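Local coordinates for glycosyl hydrolases family 2, sugar binding domain protein (Bacteroides uniformis str. 3978 T3 ii, PDB 6D1P) that probably acts as a beta-glucuronidase of glycoside hydrolase family 2, hydrolysing O-glycosidic bonds, in a human gut bacterium, at residues Thr32-Ile38 against Leu63-Leu69; Leu69-Asn74 against Tyr86-Tyr92; Gln709-Lys715 against Ile743-Asp747; Val733-Leu737 against Ala777-Arg781. All blocks are in the same frame, centred on the assembly; numbering follows the deposited sequence.

Contact 1 of 4, residues Thr32-Ile38 against Leu63-Leu69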
# COMPACT_ATOMS: atom_id res chain seq x y z
N THR A 32 -22.00 -6.39 11.65
CA THR A 32 -21.62 -5.49 10.57
C THR A 32 -21.08 -4.14 11.04
O THR A 32 -20.32 -3.51 10.31
CB THR A 32 -22.79 -5.28 9.60
OG1 THR A 32 -23.82 -4.49 10.22
CG2 THR A 32 -23.39 -6.61 9.17
N GLU A 33 -21.42 -3.69 12.25
CA GLU A 33 -21.16 -2.30 12.64
C GLU A 33 -19.96 -2.17 13.58
O GLU A 33 -19.61 -3.08 14.32
CB GLU A 33 -22.37 -1.68 13.33
CG GLU A 33 -23.69 -1.98 12.70
CD GLU A 33 -23.83 -1.34 11.37
OE1 GLU A 33 -23.50 -0.14 11.28
OE2 GLU A 33 -24.25 -2.03 10.41
N HIS A 34 -19.33 -0.99 13.52
CA HIS A 34 -18.40 -0.51 14.53
C HIS A 34 -17.11 -1.32 14.55
O HIS A 34 -16.58 -1.65 15.61
CB HIS A 34 -19.05 -0.49 15.92
CG HIS A 34 -20.41 0.13 15.92
ND1 HIS A 34 -21.55 -0.57 16.26
CD2 HIS A 34 -20.82 1.38 15.60
CE1 HIS A 34 -22.60 0.22 16.15
NE2 HIS A 34 -22.19 1.41 15.75
N TRP A 35 -16.60 -1.64 13.37
CA TRP A 35 -15.30 -2.27 13.27
C TRP A 35 -14.26 -1.22 12.90
O TRP A 35 -14.55 -0.22 12.25
CB TRP A 35 -15.29 -3.37 12.21
CG TRP A 35 -16.04 -4.61 12.54
CD1 TRP A 35 -17.36 -4.88 12.28
CD2 TRP A 35 -15.49 -5.79 13.13
NE1 TRP A 35 -17.66 -6.16 12.68
CE2 TRP A 35 -16.54 -6.74 13.21
CE3 TRP A 35 -14.23 -6.14 13.60
CZ2 TRP A 35 -16.36 -8.00 13.75
CZ3 TRP A 35 -14.05 -7.41 14.13
CH2 TRP A 35 -15.11 -8.32 14.20
N GLU A 36 -13.03 -1.46 13.32
CA GLU A 36 -11.90 -0.70 12.83
C GLU A 36 -11.01 -1.61 11.99
O GLU A 36 -10.87 -2.80 12.28
CB GLU A 36 -11.11 -0.08 13.97
CG GLU A 36 -11.80 1.11 14.60
CD GLU A 36 -10.94 1.78 15.69
OE1 GLU A 36 -10.32 1.06 16.49
OE2 GLU A 36 -10.88 3.03 15.72
N PHE A 37 -10.41 -1.03 10.96
CA PHE A 37 -9.58 -1.79 10.04
C PHE A 37 -8.33 -1.00 9.68
O PHE A 37 -8.39 0.22 9.55
CB PHE A 37 -10.38 -2.16 8.79
CG PHE A 37 -9.52 -2.52 7.64
CD1 PHE A 37 -8.91 -3.77 7.58
CD2 PHE A 37 -9.27 -1.60 6.63
CE1 PHE A 37 -8.07 -4.10 6.53
CE2 PHE A 37 -8.44 -1.92 5.58
CZ PHE A 37 -7.84 -3.18 5.52
N ILE A 38 -7.20 -1.69 9.53
CA ILE A 38 -5.98 -1.06 9.02
C ILE A 38 -5.31 -2.04 8.06
O ILE A 38 -5.24 -3.23 8.33
CB ILE A 38 -5.01 -0.63 10.15
CG1 ILE A 38 -3.88 0.21 9.60
CG2 ILE A 38 -4.40 -1.81 10.89
CD1 ILE A 38 -3.00 0.80 10.69
N LEU A 63 -3.04 5.22 11.97
CA LEU A 63 -4.46 5.53 12.00
C LEU A 63 -5.25 4.37 11.43
O LEU A 63 -4.83 3.76 10.45
CB LEU A 63 -4.75 6.79 11.19
CG LEU A 63 -3.93 8.04 11.52
CD1 LEU A 63 -4.41 9.24 10.72
CD2 LEU A 63 -3.98 8.33 13.01
N TRP A 64 -6.40 4.08 12.04
CA TRP A 64 -7.32 3.05 11.59
C TRP A 64 -8.55 3.66 10.93
O TRP A 64 -8.89 4.83 11.14
CB TRP A 64 -7.77 2.14 12.74
CG TRP A 64 -6.69 1.33 13.40
CD1 TRP A 64 -5.55 1.81 14.01
CD2 TRP A 64 -6.67 -0.09 13.57
NE1 TRP A 64 -4.81 0.76 14.51
CE2 TRP A 64 -5.48 -0.41 14.26
CE3 TRP A 64 -7.53 -1.13 13.19
CZ2 TRP A 64 -5.14 -1.73 14.60
CZ3 TRP A 64 -7.19 -2.43 13.52
CH2 TRP A 64 -5.99 -2.72 14.22
N GLN A 65 -9.24 2.84 10.16
CA GLN A 65 -10.45 3.26 9.46
C GLN A 65 -11.65 2.71 10.19
O GLN A 65 -11.61 1.58 10.70
CB GLN A 65 -10.46 2.74 8.02
CG GLN A 65 -9.24 3.09 7.20
CD GLN A 65 -9.11 2.22 5.97
OE1 GLN A 65 -10.10 1.89 5.32
NE2 GLN A 65 -7.87 1.83 5.65
N LYS A 66 -12.72 3.49 10.24
CA LYS A 66 -14.02 2.94 10.61
C LYS A 66 -14.63 2.34 9.36
O LYS A 66 -14.77 3.03 8.35
CB LYS A 66 -14.93 3.99 11.22
CG LYS A 66 -14.29 4.65 12.44
CD LYS A 66 -15.33 5.31 13.32
CE LYS A 66 -14.70 5.81 14.62
NZ LYS A 66 -13.94 4.71 15.29
N VAL A 67 -14.96 1.06 9.42
CA VAL A 67 -15.55 0.36 8.29
C VAL A 67 -16.80 -0.37 8.75
O VAL A 67 -17.00 -0.63 9.94
CB VAL A 67 -14.57 -0.64 7.64
CG1 VAL A 67 -13.34 0.09 7.12
CG2 VAL A 67 -14.18 -1.70 8.64
N THR A 68 -17.64 -0.70 7.78
CA THR A 68 -18.80 -1.55 7.95
C THR A 68 -18.58 -2.85 7.18
O THR A 68 -18.20 -2.82 6.00
CB THR A 68 -20.06 -0.82 7.48
OG1 THR A 68 -20.39 0.20 8.44
CG2 THR A 68 -21.26 -1.76 7.29
N LEU A 69 -18.78 -4.00 7.86
CA LEU A 69 -18.67 -5.32 7.22
C LEU A 69 -19.92 -5.64 6.41
O LEU A 69 -21.01 -5.18 6.72
CB LEU A 69 -18.45 -6.42 8.27
CG LEU A 69 -17.19 -6.25 9.13
CD1 LEU A 69 -16.76 -7.55 9.79
CD2 LEU A 69 -16.05 -5.67 8.32
O HOH W 1 -10.53 4.77 13.65
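Strand 65-67 forms one edge of a six-stranded antiparallel sheet in the N-terminal sugar-binding domain, and pairs here with strand 35-38. Backbone hydrogen bonds set the register: Phe-37 N to Gln-65 O (2.9 Å), Gln-65 N to Phe-37 O (2.8 Å) and Val-67 N to Trp-35 O (3.1 Å). Beyond the strands, Leu-69 N still reaches Thr-32 O at 2.9 Å. Two CH-pi contacts bracket the ladder: Leu-69 CD1 sits 3.5 Å from the centroid of the Trp-35 five-membered ring, and Ile-38 CG2 3.6 Å from that of the Trp-64 six-membered ring. Phe-37 CB packs on Val-67 CG2 (3.8 Å). Glu-36 and Lys-66 point to the face opposite Trp-35, Phe-37 and Val-67, on the side where Trp-64 packs; Glu-36 OE2 is 3.5 Å from Lys-66 NZ. A water joins OE2 to Trp-64 O, while Glu-36 OE1 turns to Arg-93. The long salt bridge to Lys-66 is thus secondary, and the pairing rests on backbone bonds and aromatic packing.

Contact 2 of 4, residues Leu69-Asn74 against Tyr86-Tyr92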
# COMPACT_ATOMS: atom_id res chain seq x y z
N LEU A 69 -18.78 -4.00 7.86
CA LEU A 69 -18.67 -5.32 7.22
C LEU A 69 -19.92 -5.64 6.41
O LEU A 69 -21.01 -5.18 6.72
CB LEU A 69 -18.45 -6.42 8.27
CG LEU A 69 -17.19 -6.25 9.13
CD1 LEU A 69 -16.76 -7.55 9.79
CD2 LEU A 69 -16.05 -5.67 8.32
N PRO A 70 -19.78 -6.45 5.34
CA PRO A 70 -18.52 -7.05 4.86
C PRO A 70 -17.58 -6.03 4.23
O PRO A 70 -18.01 -4.99 3.74
CB PRO A 70 -18.98 -8.07 3.83
CG PRO A 70 -20.28 -7.56 3.35
CD PRO A 70 -20.93 -6.89 4.53
N HIS A 71 -16.29 -6.37 4.22
CA HIS A 71 -15.25 -5.43 3.83
C HIS A 71 -14.15 -6.17 3.09
O HIS A 71 -13.84 -7.33 3.39
CB HIS A 71 -14.69 -4.73 5.06
CG HIS A 71 -13.48 -3.91 4.76
ND1 HIS A 71 -12.20 -4.40 4.92
CD2 HIS A 71 -13.35 -2.65 4.29
CE1 HIS A 71 -11.34 -3.47 4.57
NE2 HIS A 71 -12.01 -2.39 4.18
N CYS A 72 -13.54 -5.48 2.13
CA CYS A 72 -12.54 -6.12 1.28
C CYS A 72 -11.33 -5.21 1.11
O CYS A 72 -11.49 -4.01 0.84
CB CYS A 72 -13.16 -6.47 -0.08
SG CYS A 72 -12.01 -7.17 -1.25
N PHE A 73 -10.13 -5.79 1.25
CA PHE A 73 -8.89 -5.03 1.05
C PHE A 73 -8.86 -4.33 -0.30
O PHE A 73 -8.17 -3.32 -0.46
CB PHE A 73 -7.65 -5.95 1.11
CG PHE A 73 -7.38 -6.59 2.45
CD1 PHE A 73 -8.23 -6.42 3.52
CD2 PHE A 73 -6.25 -7.38 2.61
CE1 PHE A 73 -7.97 -7.02 4.74
CE2 PHE A 73 -5.96 -7.98 3.81
CZ PHE A 73 -6.83 -7.82 4.88
N ASN A 74 -9.55 -4.87 -1.30
CA ASN A 74 -9.30 -4.49 -2.68
C ASN A 74 -10.53 -3.87 -3.32
O ASN A 74 -10.68 -3.90 -4.55
CB ASN A 74 -8.79 -5.70 -3.46
CG ASN A 74 -7.73 -6.48 -2.71
OD1 ASN A 74 -8.01 -7.55 -2.17
ND2 ASN A 74 -6.50 -5.95 -2.66
N TYR A 86 -3.53 -4.96 -3.61
CA TYR A 86 -2.80 -5.19 -2.37
C TYR A 86 -2.85 -6.67 -1.98
O TYR A 86 -3.92 -7.28 -1.95
CB TYR A 86 -3.37 -4.31 -1.26
CG TYR A 86 -2.75 -4.59 0.08
CD1 TYR A 86 -1.51 -4.04 0.43
CD2 TYR A 86 -3.38 -5.43 0.99
CE1 TYR A 86 -0.93 -4.30 1.66
CE2 TYR A 86 -2.81 -5.71 2.21
CZ TYR A 86 -1.58 -5.12 2.55
OH TYR A 86 -1.01 -5.41 3.76
N GLN A 87 -1.68 -7.25 -1.68
CA GLN A 87 -1.59 -8.66 -1.28
C GLN A 87 -0.73 -8.74 -0.03
O GLN A 87 0.51 -8.72 -0.11
CB GLN A 87 -1.02 -9.54 -2.40
CG GLN A 87 -1.92 -9.64 -3.59
CD GLN A 87 -1.34 -10.52 -4.69
OE1 GLN A 87 -0.36 -10.16 -5.36
NE2 GLN A 87 -1.93 -11.67 -4.87
N GLY A 88 -1.38 -8.84 1.12
CA GLY A 88 -0.69 -8.73 2.38
C GLY A 88 -1.63 -8.78 3.57
O GLY A 88 -2.81 -9.13 3.46
N PRO A 89 -1.11 -8.44 4.75
CA PRO A 89 -1.91 -8.53 5.97
C PRO A 89 -2.68 -7.25 6.28
O PRO A 89 -2.38 -6.16 5.79
CB PRO A 89 -0.84 -8.80 7.04
CG PRO A 89 0.36 -7.98 6.52
CD PRO A 89 0.32 -8.17 5.02
N GLY A 90 -3.71 -7.41 7.11
CA GLY A 90 -4.50 -6.31 7.61
C GLY A 90 -5.26 -6.79 8.83
O GLY A 90 -5.39 -8.00 9.04
N TRP A 91 -5.75 -5.84 9.63
CA TRP A 91 -6.33 -6.16 10.93
C TRP A 91 -7.70 -5.53 11.10
O TRP A 91 -7.92 -4.39 10.70
CB TRP A 91 -5.43 -5.66 12.07
CG TRP A 91 -4.23 -6.52 12.43
CD1 TRP A 91 -2.96 -6.42 11.92
CD2 TRP A 91 -4.19 -7.57 13.41
NE1 TRP A 91 -2.14 -7.35 12.52
CE2 TRP A 91 -2.87 -8.06 13.43
CE3 TRP A 91 -5.14 -8.13 14.26
CZ2 TRP A 91 -2.48 -9.10 14.27
CZ3 TRP A 91 -4.75 -9.17 15.09
CH2 TRP A 91 -3.44 -9.64 15.10
N TYR A 92 -8.60 -6.25 11.76
CA TYR A 92 -9.88 -5.71 12.20
C TYR A 92 -9.99 -5.79 13.72
O TYR A 92 -9.42 -6.70 14.34
CB TYR A 92 -11.05 -6.48 11.60
CG TYR A 92 -11.12 -6.50 10.10
CD1 TYR A 92 -10.40 -7.44 9.36
CD2 TYR A 92 -11.96 -5.63 9.42
CE1 TYR A 92 -10.51 -7.48 7.97
CE2 TYR A 92 -12.06 -5.67 8.05
CZ TYR A 92 -11.33 -6.59 7.33
OH TYR A 92 -11.45 -6.61 5.95
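In the beta-sandwich sugar-binding domain of this family 2 glycosidase, the loop leaving edge strand 65-67 runs alongside segment 86-92, in roughly the opposite direction (end-to-end directions 162° apart) but a side chain's length above it. Leu-69 comes first, its CD2 resting 4.0 Å from Tyr-92 CE2. A cis peptide bond precedes Pro-70, which points away from the strand. His-71 turns back toward it, and its ND1 lies 2.6 Å from Tyr-92 OH, a short hydrogen bond that meets both rings at their edges; the same hydroxyl is also bonded to the backbone N of Leu-190. Cys-72 faces away, yet its SG accepts a hydrogen bond from Asn-74 N at 3.4 Å. Phe-73 is the most heavily covered residue. Its ring fills the space between Tyr-86 and Tyr-92: CD2 is 3.8 Å from Tyr-86 CD2, CE1 is 3.7 Å from Tyr-92 OH, and CZ is 3.9 Å from Gly-90 N. A beta carbon on Gly-90 would collide with that CZ, so glycine leaves room for the ring. Asn-74 closes the contact beside Asp-77, one of the residues of a potassium site; both Asn-74 ND2 and Tyr-86 N bond to Asp-77. Across the segments, Asn-74 ND2 donates to Tyr-86 O at 3.0 Å.

Contact 3 of 4, residues Gln709-Lys715 against Ile743-Asp747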
# COMPACT_ATOMS: atom_id res chain seq x y z
N GLN A 709 -24.15 9.24 -39.59
CA GLN A 709 -23.06 10.12 -40.00
C GLN A 709 -22.47 9.61 -41.30
O GLN A 709 -22.00 8.47 -41.37
CB GLN A 709 -22.00 10.20 -38.90
CG GLN A 709 -20.64 10.72 -39.36
CD GLN A 709 -19.63 10.76 -38.22
OE1 GLN A 709 -19.97 11.11 -37.08
NE2 GLN A 709 -18.38 10.40 -38.51
N THR A 710 -22.50 10.45 -42.32
CA THR A 710 -22.02 10.08 -43.63
C THR A 710 -20.64 10.64 -43.93
O THR A 710 -19.98 10.15 -44.84
CB THR A 710 -23.00 10.55 -44.71
OG1 THR A 710 -23.15 11.97 -44.63
CG2 THR A 710 -24.34 9.88 -44.51
N ARG A 711 -20.20 11.64 -43.18
CA ARG A 711 -18.82 12.08 -43.34
C ARG A 711 -17.88 11.05 -42.74
O ARG A 711 -18.18 10.42 -41.72
CB ARG A 711 -18.63 13.47 -42.72
CG ARG A 711 -19.47 14.53 -43.42
CD ARG A 711 -18.86 15.92 -43.37
NE ARG A 711 -17.41 15.90 -43.58
CZ ARG A 711 -16.66 17.00 -43.66
NH1 ARG A 711 -15.34 16.91 -43.83
NH2 ARG A 711 -17.23 18.19 -43.58
N THR A 712 -16.77 10.81 -43.44
CA THR A 712 -15.72 9.93 -42.97
C THR A 712 -14.71 10.74 -42.14
O THR A 712 -14.81 11.96 -42.04
CB THR A 712 -15.06 9.26 -44.16
OG1 THR A 712 -14.65 10.29 -45.07
CG2 THR A 712 -16.06 8.36 -44.87
N TRP A 713 -13.75 10.05 -41.52
CA TRP A 713 -12.89 10.70 -40.54
C TRP A 713 -11.43 10.32 -40.74
O TRP A 713 -11.12 9.20 -41.16
CB TRP A 713 -13.32 10.36 -39.11
CG TRP A 713 -13.31 8.90 -38.83
CD1 TRP A 713 -12.27 8.16 -38.34
CD2 TRP A 713 -14.39 7.98 -39.03
NE1 TRP A 713 -12.64 6.85 -38.22
CE2 TRP A 713 -13.93 6.71 -38.63
CE3 TRP A 713 -15.70 8.12 -39.51
CZ2 TRP A 713 -14.74 5.57 -38.71
CZ3 TRP A 713 -16.50 6.98 -39.58
CH2 TRP A 713 -16.02 5.73 -39.18
N GLY A 714 -10.55 11.26 -40.43
CA GLY A 714 -9.12 11.01 -40.35
C GLY A 714 -8.71 10.56 -38.97
O GLY A 714 -9.54 10.15 -38.14
N LYS A 715 -7.40 10.62 -38.70
CA LYS A 715 -6.92 10.16 -37.41
C LYS A 715 -7.29 11.15 -36.31
O LYS A 715 -7.46 12.34 -36.57
CB LYS A 715 -5.41 9.96 -37.43
CG LYS A 715 -4.97 8.55 -37.91
CD LYS A 715 -5.93 7.42 -37.45
CE LYS A 715 -5.19 6.17 -36.93
NZ LYS A 715 -4.59 6.39 -35.57
N ILE A 743 -14.72 15.90 -37.34
CA ILE A 743 -15.53 14.69 -37.49
C ILE A 743 -15.15 13.70 -36.39
O ILE A 743 -13.97 13.40 -36.19
CB ILE A 743 -15.34 14.08 -38.89
CG1 ILE A 743 -15.54 15.14 -39.97
CG2 ILE A 743 -16.31 12.92 -39.09
CD1 ILE A 743 -16.85 15.91 -39.84
N ARG A 744 -16.16 13.19 -35.68
CA ARG A 744 -15.92 12.16 -34.69
C ARG A 744 -15.22 10.96 -35.32
O ARG A 744 -15.58 10.51 -36.41
CB ARG A 744 -17.25 11.71 -34.04
CG ARG A 744 -17.04 10.71 -32.87
CD ARG A 744 -18.35 10.30 -32.15
NE ARG A 744 -18.92 11.40 -31.37
CZ ARG A 744 -19.95 11.30 -30.54
NH1 ARG A 744 -20.56 10.14 -30.34
NH2 ARG A 744 -20.36 12.38 -29.88
N CYS A 745 -14.19 10.46 -34.65
CA CYS A 745 -13.46 9.28 -35.11
C CYS A 745 -14.18 8.05 -34.56
O CYS A 745 -13.94 7.64 -33.42
CB CYS A 745 -12.01 9.32 -34.66
SG CYS A 745 -11.21 10.87 -35.00
N LEU A 746 -15.04 7.45 -35.37
CA LEU A 746 -15.99 6.47 -34.86
C LEU A 746 -15.38 5.09 -34.67
O LEU A 746 -16.07 4.19 -34.16
CB LEU A 746 -17.20 6.40 -35.80
CG LEU A 746 -18.14 7.61 -35.71
CD1 LEU A 746 -19.17 7.61 -36.85
CD2 LEU A 746 -18.84 7.62 -34.36
N ASP A 747 -14.12 4.88 -35.05
CA ASP A 747 -13.45 3.62 -34.76
C ASP A 747 -12.20 3.85 -33.91
O ASP A 747 -11.30 3.00 -33.88
CB ASP A 747 -13.10 2.89 -36.06
CG ASP A 747 -12.12 3.67 -36.91
OD1 ASP A 747 -11.58 3.11 -37.88
OD2 ASP A 747 -11.88 4.86 -36.59
O HOH W 2 -18.93 14.09 -36.02
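Trp-713 gives up the most surface here, 115 Å², by laying one face of its indole on the backbone and side chains of 745-746. Cys-745 CA sits 3.8 Å from the centroid of the five-membered ring and Leu-746 CB 3.9 Å from that of the six-membered ring, two CH-pi contacts side by side. At the ring edge Trp-713 NE1 donates a 2.7 Å hydrogen bond to Asp-747 OD2, which lies near the plane of the indole. Trp-634 meets Trp-713 edge-to-face. The segment 709-715 is the connection from strand 698-709, in the sheet of the preceding domain, to strand 718-723, which begins the C-terminal beta sandwich; the loop 743-747 belongs to that sandwich, so the indole is packed where the two domains join. Ile-743, with 100 Å² covered, fills the other end. Its CG2 lies 3.9 Å from Trp-713 CB, 3.4 Å from Thr-712 O and 3.3 Å from Gln-709 NE2, while its CD1 rests over one face of the Arg-711 guanidinium, 3.8 Å from Arg-711 NE. Leu-746 places CD1 3.3 Å from Gln-709 NE2 and also touches Val-632. That amide of Gln-709 bonds to Arg-711 O within its own segment (NE2 to O, 3.2 Å), and more weakly to Arg-744 O (NE2 to O, 3.5 Å).

Contact 4 of 4, residues Val733-Leu737 against Ala777-Arg781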
# COMPACT_ATOMS: atom_id res chain seq x y z
N VAL A 733 -19.48 13.30 -17.68
CA VAL A 733 -18.60 14.05 -18.55
C VAL A 733 -18.15 13.13 -19.67
O VAL A 733 -17.84 11.96 -19.43
CB VAL A 733 -17.39 14.61 -17.76
CG1 VAL A 733 -16.29 15.07 -18.69
CG2 VAL A 733 -17.83 15.76 -16.87
N GLN A 734 -18.10 13.67 -20.89
CA GLN A 734 -17.80 12.88 -22.08
C GLN A 734 -16.60 13.47 -22.81
O GLN A 734 -16.55 14.69 -23.04
CB GLN A 734 -19.01 12.84 -23.02
CG GLN A 734 -18.71 12.14 -24.33
CD GLN A 734 -19.92 12.11 -25.27
OE1 GLN A 734 -20.79 11.24 -25.17
NE2 GLN A 734 -19.95 13.06 -26.20
N ALA A 735 -15.65 12.62 -23.15
CA ALA A 735 -14.56 12.99 -24.05
C ALA A 735 -14.85 12.44 -25.44
O ALA A 735 -15.27 11.29 -25.58
CB ALA A 735 -13.21 12.47 -23.54
N GLU A 736 -14.61 13.26 -26.45
CA GLU A 736 -14.85 12.90 -27.84
C GLU A 736 -13.56 13.09 -28.62
O GLU A 736 -12.95 14.16 -28.55
CB GLU A 736 -15.97 13.77 -28.44
CG GLU A 736 -16.54 13.25 -29.76
CD GLU A 736 -17.54 14.21 -30.38
OE1 GLU A 736 -17.21 15.41 -30.53
OE2 GLU A 736 -18.67 13.78 -30.71
N LEU A 737 -13.13 12.05 -29.33
CA LEU A 737 -12.00 12.19 -30.24
C LEU A 737 -12.54 12.63 -31.59
O LEU A 737 -13.46 12.00 -32.13
CB LEU A 737 -11.25 10.86 -30.35
CG LEU A 737 -10.66 10.37 -29.03
CD1 LEU A 737 -10.09 8.97 -29.12
CD2 LEU A 737 -9.57 11.34 -28.55
N ALA A 777 -11.33 4.40 -25.68
CA ALA A 777 -12.51 5.03 -26.24
C ALA A 777 -13.43 3.99 -26.89
O ALA A 777 -12.98 2.95 -27.37
CB ALA A 777 -12.10 6.09 -27.26
N ALA A 778 -14.73 4.28 -26.87
CA ALA A 778 -15.76 3.42 -27.44
C ALA A 778 -16.35 4.19 -28.62
O ALA A 778 -17.17 5.09 -28.42
CB ALA A 778 -16.83 3.06 -26.42
N ASN A 779 -15.90 3.86 -29.83
CA ASN A 779 -16.25 4.62 -31.04
C ASN A 779 -15.97 6.11 -30.85
O ASN A 779 -16.82 6.97 -31.09
CB ASN A 779 -17.71 4.36 -31.44
CG ASN A 779 -17.98 2.89 -31.69
OD1 ASN A 779 -18.74 2.25 -30.95
ND2 ASN A 779 -17.35 2.33 -32.72
N GLY A 780 -14.74 6.42 -30.43
CA GLY A 780 -14.29 7.79 -30.28
C GLY A 780 -14.77 8.50 -29.03
O GLY A 780 -14.73 9.73 -28.97
N ARG A 781 -15.19 7.75 -28.02
CA ARG A 781 -15.96 8.29 -26.92
C ARG A 781 -15.53 7.62 -25.61
O ARG A 781 -15.32 6.41 -25.57
CB ARG A 781 -17.43 8.05 -27.22
CG ARG A 781 -18.44 8.40 -26.19
CD ARG A 781 -19.82 8.37 -26.87
NE ARG A 781 -20.91 8.62 -25.93
CZ ARG A 781 -21.79 7.71 -25.55
NH1 ARG A 781 -21.72 6.48 -26.05
NH2 ARG A 781 -22.75 8.03 -24.69
O HOH W 3 -21.65 10.56 -22.63
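Leu-737 N and Gly-780 O make the main-chain hydrogen bond of this contact, 2.8 Å long and nearly straight, at the point where the segment 777-781 comes alongside strand 730-738. Glu-736 and Arg-781 then form an antiparallel non-hydrogen-bonded pair, and the pairing carries on with backbone bonding between Ala-735 and Ala-782. Two CA-H...O contacts fill in between: Glu-736 CA to Gly-780 O and Arg-781 CA to Ala-735 O, both 3.4 Å. Among the side chains, Arg-781 NE donates to Gln-734 OE1 at 2.7 Å. That same OE1 accepts from a water 2.8 Å away, which in turn takes a weak bond from Arg-781 NH2. Glu-736 finds its charge partner in Arg-744. Asn-779 makes no contact with 733-737; its side chain is satisfied by Leu-746 O and the backbone N of His-522, while Leu-737 CD1 adds an apolar touch on Ala-777 CB at 4.0 Å. Within its own segment Ala-778 N bonds to Arg-781 O at 2.6 Å. With Asn-779 and Gly-780 both at positive phi, this is the type I' beta turn often made by Asn-Gly, here leading into strand 781-787 of the C-terminal antiparallel beta sandwich.

In the fold
Contacts 1 and 2 belong to the N-terminal sugar-binding domain and contacts 3 and 4 to the C-terminal region; the centres of 1 and 3 are about 51 Å apart. Contact 2 is the most buried, contact 3 lies at the surface, and contacts 1 and 4 fall between. Contacts 1 and 2 share Leu-69 and reach neighbouring strands of one sheet, with Phe-37 meeting His-71 and Phe-73. Contacts 3 and 4 touch through the Arg-744 to Glu-736 salt bridge and Asn-779 to Leu-746, and their segments alternate along the chain. Contact 1 is a strand pairing held by several backbone bonds; contact 4 is a turn entering a strand, with one backbone and one side-chain bond; contacts 2 and 3 rely on aromatic side chains and their polar edges.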